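The same site in two structures of proline dehydrogenase from Bradyrhizobium diazoefficiens, which probably oxidises proline to glutamate in two steps, by an FAD-dependent proline dehydrogenase and an NAD-dependent aldehyde dehydrogenase joined in one chain: PDB 4Q73 (chain A, 2.30 Å), residues 608-613 and 659-664, and PDB 6BSN (chain B, 2.15 Å), residues 608-613 and 659-664. Structure 2 is superposed on structure 1 by the backbone atoms of these residues (RMSD 0.09 Å); each is numbered along its deposited sequence.

Structure 1 (4Q73); sequences LSELRE and WNFPLA. It carries 1 engineered substitution outside these segments.
Glu610 reaches from helix 604-629 into the bend at Phe661-Ala664, in the loop that leads from strand 641-656 to helix 664-675 of the aldehyde dehydrogenase part. CG stands anti to the backbone N (chi1 173°), and the extended chain brings OE2 to the start of helix 664-675. There Glu610 OE2 accepts two amides: Leu663 N at 2.8 Å, from above the carboxylate plane, and Ala664 N at 2.9 Å, nearly straight (172°) on the anti lone pair. Glu610 OE1 forms a salt bridge with Lys602 and lies 3.7 Å from Phe661 CD2. Pro662 packs its CD against the same carboxylate, 3.2 Å from Glu610 OE2. One turn on, the extended Glu613 runs alongside the methyl of Ala664, its CD 3.8 Å from Ala664 CB. At the other end of the loop, Asn660 turns ND2 into a weak hydrogen bond with Gln792 O, beside Cys794, a predicted active-site residue. Trp659 belongs to the NAD(+) site.

Structure 2 (6BSN); sequences LSELRE and WNFPLA. It carries 1 engineered substitution outside these segments. With PRO (proline), chain C; PRO (proline), chain D.
The carboxylate of Glu610 grips the amides of Leu663 and Ala664 through OE2. CG stands anti to the backbone N (chi1 171°), and the extended chain carries OE2 to these amides. Leu663 N comes to Glu610 OE2 from above the carboxylate plane at 2.9 Å, and Ala664 N, at 3.0 Å, meets its anti lone pair nearly straight (172°). Glu610 OE1 forms a salt bridge with Lys602 and lies 3.6 Å from Phe661 CD2. Pro662 CD rests 3.1 Å from Glu610 OE2. Glu613, extended, runs alongside the Ala664 methyl. Asn660 points ND2 at one bound proline (chain C), giving its OXT a 3.1 Å hydrogen bond at 154°. The ring of that proline lies by the indole of Trp659, CB 3.6 Å from Trp659 CZ2, in a pocket that includes the NAD(+)-site residues Trp659 and Ser736. A second proline (chain D) packs its CA 3.7 Å from Phe661 CE1, in a pocket with Arg793, Ser795, Gly948 and Ala949. Position 794, a predicted active-site position, is alanine here.

Structure 1 against structure 2
Two bound prolines are present in structure 2 alone. The first (chain C) touches Trp659(B) and Asn660(B), at a place where structure 1 has no modelled ligand or ion. Asn660(B) ND2 gives its carboxylate OXT a hydrogen bond of 3.1 Å, and the proline ring packs beside the indole of Trp659(B). Asn660 differs accordingly: the flat end of Asn660(B) is twisted by about 51° about the last bond from that of Asn660(A), and the CG atoms stand 0.9 Å apart after superposition. The place held by ND2 of Asn660(A) is left, and the amide nitrogen serves the ligand instead. This turn is consistent with the proline drawing the amide round, but a neighbouring predicted active-site position also differs, Cys794(A) against Ala794(B), so the absence of a thiol in structure 2 may also contribute. The second proline (chain D) packs its carbons against the ring of Phe661(B); in structure 1 a sulfate ion occupies this place, wholly or in part. Trp659(B) and Phe661(B), which touch the two prolines, stand where Trp659(A) and Phe661(A) do, within the error, and Glu610(A) and Leu663(A) also keep their places. The CA atoms that can be compared coincide within the error, and the grip of Glu610(A) OE2 on Leu663(A) N and Ala664(A) N recurs between Glu610(B), Leu663(B) and Ala664(B).

Structure 1 (4Q73)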
loop_
_atom_site.group_PDB
_atom_site.type_symbol
_atom_site.label_atom_id
_atom_site.label_comp_id
_atom_site.label_asym_id
_atom_site.label_seq_id
_atom_site.Cartn_x
_atom_site.Cartn_y
_atom_site.Cartn_z
ATOM N N LEU A 608 17.392 -42.619 0.666
ATOM C CA LEU A 608 17.599 -41.192 0.903
ATOM C C LEU A 608 16.325 -40.398 0.629
ATOM O O LEU A 608 15.910 -39.550 1.432
ATOM C CB LEU A 608 18.740 -40.646 0.045
ATOM C CG LEU A 608 18.861 -39.117 0.173
ATOM C CD1 LEU A 608 19.218 -38.708 1.616
ATOM C CD2 LEU A 608 19.858 -38.533 -0.834
ATOM N N SER A 609 15.686 -40.695 -0.494
ATOM C CA SER A 609 14.438 -40.021 -0.827
ATOM C C SER A 609 13.339 -40.275 0.214
ATOM O O SER A 609 12.583 -39.358 0.550
ATOM C CB SER A 609 13.959 -40.424 -2.213
ATOM O OG SER A 609 12.676 -39.882 -2.440
ATOM N N GLU A 610 13.256 -41.506 0.731
ATOM C CA GLU A 610 12.224 -41.812 1.709
ATOM C C GLU A 610 12.464 -40.999 2.974
ATOM O O GLU A 610 11.526 -40.423 3.536
ATOM C CB GLU A 610 12.147 -43.298 2.051
ATOM C CG GLU A 610 11.172 -43.543 3.207
ATOM C CD GLU A 610 10.523 -44.921 3.199
ATOM O OE1 GLU A 610 10.954 -45.805 2.423
ATOM O OE2 GLU A 610 9.571 -45.113 3.982
ATOM N N LEU A 611 13.727 -40.920 3.383
ATOM C CA LEU A 611 14.118 -40.103 4.534
ATOM C C LEU A 611 13.760 -38.638 4.327
ATOM O O LEU A 611 13.264 -37.996 5.246
ATOM C CB LEU A 611 15.618 -40.242 4.826
ATOM C CG LEU A 611 16.209 -39.622 6.111
ATOM C CD1 LEU A 611 16.444 -38.088 6.008
ATOM C CD2 LEU A 611 15.392 -39.969 7.352
ATOM N N ARG A 612 14.018 -38.103 3.130
ATOM C CA ARG A 612 13.670 -36.701 2.852
ATOM C C ARG A 612 12.154 -36.476 3.014
ATOM O O ARG A 612 11.727 -35.545 3.696
ATOM C CB ARG A 612 14.124 -36.275 1.450
ATOM C CG ARG A 612 15.638 -36.197 1.248
ATOM C CD ARG A 612 15.975 -35.501 -0.079
ATOM N NE ARG A 612 15.547 -34.100 -0.071
ATOM C CZ ARG A 612 15.276 -33.372 -1.158
ATOM N NH1 ARG A 612 15.414 -33.903 -2.365
ATOM N NH2 ARG A 612 14.886 -32.099 -1.036
ATOM N N GLU A 613 11.370 -37.365 2.406
ATOM C CA GLU A 613 9.904 -37.352 2.427
ATOM C C GLU A 613 9.338 -37.438 3.851
ATOM O O GLU A 613 8.357 -36.770 4.187
ATOM C CB GLU A 613 9.358 -38.521 1.569
ATOM C CG GLU A 613 7.812 -38.603 1.452
ATOM C CD GLU A 613 7.306 -39.874 0.718
ATOM O OE1 GLU A 613 8.121 -40.769 0.401
ATOM O OE2 GLU A 613 6.081 -39.981 0.467
ATOM N N TRP A 659 4.601 -51.783 4.003
ATOM C CA TRP A 659 6.022 -52.104 4.096
ATOM C C TRP A 659 6.890 -51.350 3.094
ATOM O O TRP A 659 8.111 -51.261 3.273
ATOM C CB TRP A 659 6.242 -53.616 3.951
ATOM C CG TRP A 659 5.554 -54.199 2.746
ATOM C CD1 TRP A 659 4.349 -54.858 2.720
ATOM C CD2 TRP A 659 6.017 -54.151 1.384
ATOM N NE1 TRP A 659 4.047 -55.231 1.429
ATOM C CE2 TRP A 659 5.043 -54.815 0.601
ATOM C CE3 TRP A 659 7.149 -53.623 0.768
ATOM C CZ2 TRP A 659 5.186 -54.952 -0.791
ATOM C CZ3 TRP A 659 7.285 -53.766 -0.620
ATOM C CH2 TRP A 659 6.303 -54.417 -1.376
ATOM N N ASN A 660 6.267 -50.820 2.043
ATOM C CA ASN A 660 7.027 -50.286 0.901
ATOM C C ASN A 660 7.572 -48.875 1.113
ATOM O O ASN A 660 8.562 -48.498 0.488
ATOM C CB ASN A 660 6.204 -50.346 -0.383
ATOM C CG ASN A 660 5.013 -49.415 -0.348
ATOM O OD1 ASN A 660 4.387 -49.236 0.692
ATOM N ND2 ASN A 660 4.718 -48.786 -1.477
ATOM N N PHE A 661 6.905 -48.095 1.971
ATOM C CA PHE A 661 7.474 -46.857 2.524
ATOM C C PHE A 661 7.284 -46.897 4.031
ATOM O O PHE A 661 6.386 -46.254 4.570
ATOM C CB PHE A 661 6.819 -45.611 1.923
ATOM C CG PHE A 661 7.130 -45.409 0.455
ATOM C CD1 PHE A 661 6.278 -45.911 -0.524
ATOM C CD2 PHE A 661 8.279 -44.741 0.058
ATOM C CE1 PHE A 661 6.558 -45.743 -1.864
ATOM C CE2 PHE A 661 8.569 -44.566 -1.280
ATOM C CZ PHE A 661 7.711 -45.071 -2.250
ATOM N N PRO A 662 8.136 -47.675 4.713
ATOM C CA PRO A 662 7.969 -48.048 6.124
ATOM C C PRO A 662 8.328 -46.923 7.089
ATOM O O PRO A 662 8.020 -47.022 8.273
ATOM C CB PRO A 662 8.928 -49.232 6.286
ATOM C CG PRO A 662 10.014 -48.977 5.257
ATOM C CD PRO A 662 9.324 -48.302 4.099
ATOM N N LEU A 663 8.975 -45.871 6.601
ATOM C CA LEU A 663 9.265 -44.722 7.455
ATOM C C LEU A 663 8.402 -43.523 7.105
ATOM O O LEU A 663 7.821 -42.897 7.998
ATOM C CB LEU A 663 10.730 -44.318 7.360
ATOM C CG LEU A 663 11.063 -43.014 8.092
ATOM C CD1 LEU A 663 11.004 -43.222 9.594
ATOM C CD2 LEU A 663 12.444 -42.523 7.672
ATOM N N ALA A 664 8.310 -43.204 5.815
ATOM C CA ALA A 664 7.652 -41.961 5.404
ATOM C C ALA A 664 6.125 -42.033 5.445
ATOM O O ALA A 664 5.473 -41.109 5.922
ATOM C CB ALA A 664 8.144 -41.499 4.027
#

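Structure 2 (6BSN)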
loop_
_atom_site.group_PDB
_atom_site.type_symbol
_atom_site.label_atom_id
_atom_site.label_comp_id
_atom_site.label_asym_id
_atom_site.label_seq_id
_atom_site.Cartn_x
_atom_site.Cartn_y
_atom_site.Cartn_z
ATOM N N LEU B 608 17.462 -42.572 0.730
ATOM C CA LEU B 608 17.625 -41.136 0.919
ATOM C C LEU B 608 16.336 -40.396 0.603
ATOM O O LEU B 608 15.911 -39.508 1.360
ATOM C CB LEU B 608 18.756 -40.607 0.040
ATOM C CG LEU B 608 18.911 -39.083 0.077
ATOM C CD1 LEU B 608 19.249 -38.623 1.497
ATOM C CD2 LEU B 608 19.981 -38.613 -0.909
ATOM N N SER B 609 15.680 -40.781 -0.490
ATOM C CA SER B 609 14.474 -40.075 -0.903
ATOM C C SER B 609 13.357 -40.234 0.121
ATOM O O SER B 609 12.610 -39.281 0.384
ATOM C CB SER B 609 14.020 -40.577 -2.272
ATOM O OG SER B 609 12.762 -40.041 -2.584
ATOM N N GLU B 610 13.218 -41.440 0.698
ATOM C CA GLU B 610 12.171 -41.671 1.690
ATOM C C GLU B 610 12.482 -40.944 3.002
ATOM O O GLU B 610 11.575 -40.406 3.652
ATOM C CB GLU B 610 11.990 -43.172 1.936
ATOM C CG GLU B 610 11.074 -43.449 3.118
ATOM C CD GLU B 610 10.475 -44.839 3.129
ATOM O OE1 GLU B 610 10.942 -45.722 2.373
ATOM O OE2 GLU B 610 9.520 -45.043 3.903
ATOM N N LEU B 611 13.756 -40.909 3.401
ATOM C CA LEU B 611 14.131 -40.128 4.576
ATOM C C LEU B 611 13.749 -38.663 4.393
ATOM O O LEU B 611 13.173 -38.047 5.297
ATOM C CB LEU B 611 15.628 -40.272 4.850
ATOM C CG LEU B 611 16.218 -39.669 6.133
ATOM C CD1 LEU B 611 16.488 -38.175 6.018
ATOM C CD2 LEU B 611 15.355 -39.986 7.379
ATOM N N ARG B 612 14.057 -38.093 3.221
ATOM C CA ARG B 612 13.669 -36.718 2.929
ATOM C C ARG B 612 12.156 -36.546 3.007
ATOM O O ARG B 612 11.659 -35.588 3.610
ATOM C CB ARG B 612 14.164 -36.302 1.539
ATOM C CG ARG B 612 15.662 -36.070 1.429
ATOM C CD ARG B 612 15.978 -35.425 0.089
ATOM N NE ARG B 612 15.464 -34.055 0.035
ATOM C CZ ARG B 612 15.262 -33.365 -1.089
ATOM N NH1 ARG B 612 15.514 -33.917 -2.278
ATOM N NH2 ARG B 612 14.801 -32.119 -1.032
ATOM N N GLU B 613 11.416 -37.481 2.403
ATOM C CA GLU B 613 9.959 -37.426 2.412
ATOM C C GLU B 613 9.418 -37.479 3.842
ATOM O O GLU B 613 8.458 -36.775 4.178
ATOM C CB GLU B 613 9.402 -38.585 1.568
ATOM C CG GLU B 613 7.907 -38.537 1.308
ATOM C CD GLU B 613 7.409 -39.767 0.554
ATOM O OE1 GLU B 613 8.099 -40.187 -0.393
ATOM O OE2 GLU B 613 6.320 -40.289 0.869
ATOM N N TRP B 659 4.690 -51.835 4.081
ATOM C CA TRP B 659 6.118 -52.126 4.139
ATOM C C TRP B 659 6.925 -51.381 3.077
ATOM O O TRP B 659 8.160 -51.335 3.175
ATOM C CB TRP B 659 6.365 -53.645 4.004
ATOM C CG TRP B 659 5.659 -54.310 2.831
ATOM C CD1 TRP B 659 4.508 -55.063 2.881
ATOM C CD2 TRP B 659 6.051 -54.277 1.449
ATOM N NE1 TRP B 659 4.168 -55.503 1.615
ATOM C CE2 TRP B 659 5.097 -55.036 0.721
ATOM C CE3 TRP B 659 7.117 -53.684 0.752
ATOM C CZ2 TRP B 659 5.175 -55.206 -0.665
ATOM C CZ3 TRP B 659 7.193 -53.854 -0.628
ATOM C CH2 TRP B 659 6.226 -54.607 -1.320
ATOM N N ASN B 660 6.277 -50.817 2.060
ATOM C CA ASN B 660 7.037 -50.285 0.931
ATOM C C ASN B 660 7.487 -48.845 1.126
ATOM O O ASN B 660 8.408 -48.407 0.427
ATOM C CB ASN B 660 6.235 -50.415 -0.368
ATOM C CG ASN B 660 4.750 -50.239 -0.161
ATOM O OD1 ASN B 660 4.228 -49.133 -0.303
ATOM N ND2 ASN B 660 4.047 -51.345 0.163
ATOM N N PHE B 661 6.855 -48.101 2.036
ATOM C CA PHE B 661 7.386 -46.838 2.551
ATOM C C PHE B 661 7.278 -46.904 4.068
ATOM O O PHE B 661 6.437 -46.248 4.699
ATOM C CB PHE B 661 6.677 -45.625 1.950
ATOM C CG PHE B 661 7.082 -45.359 0.521
ATOM C CD1 PHE B 661 6.352 -45.889 -0.535
ATOM C CD2 PHE B 661 8.217 -44.611 0.239
ATOM C CE1 PHE B 661 6.744 -45.655 -1.854
ATOM C CE2 PHE B 661 8.618 -44.368 -1.069
ATOM C CZ PHE B 661 7.887 -44.888 -2.118
ATOM N N PRO B 662 8.145 -47.709 4.688
ATOM C CA PRO B 662 7.959 -48.065 6.093
ATOM C C PRO B 662 8.316 -46.949 7.057
ATOM O O PRO B 662 8.097 -47.105 8.270
ATOM C CB PRO B 662 8.905 -49.263 6.277
ATOM C CG PRO B 662 9.789 -49.301 5.055
ATOM C CD PRO B 662 9.450 -48.147 4.168
ATOM N N LEU B 663 8.900 -45.855 6.576
ATOM C CA LEU B 663 9.199 -44.717 7.428
ATOM C C LEU B 663 8.346 -43.510 7.084
ATOM O O LEU B 663 7.707 -42.941 7.970
ATOM C CB LEU B 663 10.683 -44.356 7.332
ATOM C CG LEU B 663 11.057 -43.062 8.053
ATOM C CD1 LEU B 663 10.971 -43.272 9.552
ATOM C CD2 LEU B 663 12.458 -42.590 7.650
ATOM N N ALA B 664 8.283 -43.135 5.799
ATOM C CA ALA B 664 7.642 -41.883 5.408
ATOM C C ALA B 664 6.122 -41.982 5.446
ATOM O O ALA B 664 5.453 -41.058 5.905
ATOM C CB ALA B 664 8.112 -41.454 4.015
HETATM N N PRO C . -0.730 -54.605 -1.645
HETATM C CA PRO C . 0.202 -54.104 -0.651
HETATM C C PRO C . 0.154 -52.563 -0.671
HETATM O O PRO C . -0.780 -52.009 -1.312
HETATM C CB PRO C . 1.598 -54.614 -0.929
HETATM C CG PRO C . 1.461 -55.474 -2.185
HETATM C CD PRO C . 0.004 -55.247 -2.691
HETATM O OXT PRO C . 1.018 -51.864 -0.059
HETATM N N PRO D . 4.733 -41.898 -2.630
HETATM C CA PRO D . 4.993 -42.920 -3.634
HETATM C C PRO D . 5.352 -42.268 -4.979
HETATM O O PRO D . 4.918 -41.128 -5.260
HETATM C CB PRO D . 3.784 -43.810 -3.781
HETATM C CG PRO D . 2.941 -43.470 -2.553
HETATM C CD PRO D . 3.387 -42.022 -2.164
HETATM O OXT PRO D . 6.070 -42.881 -5.801
#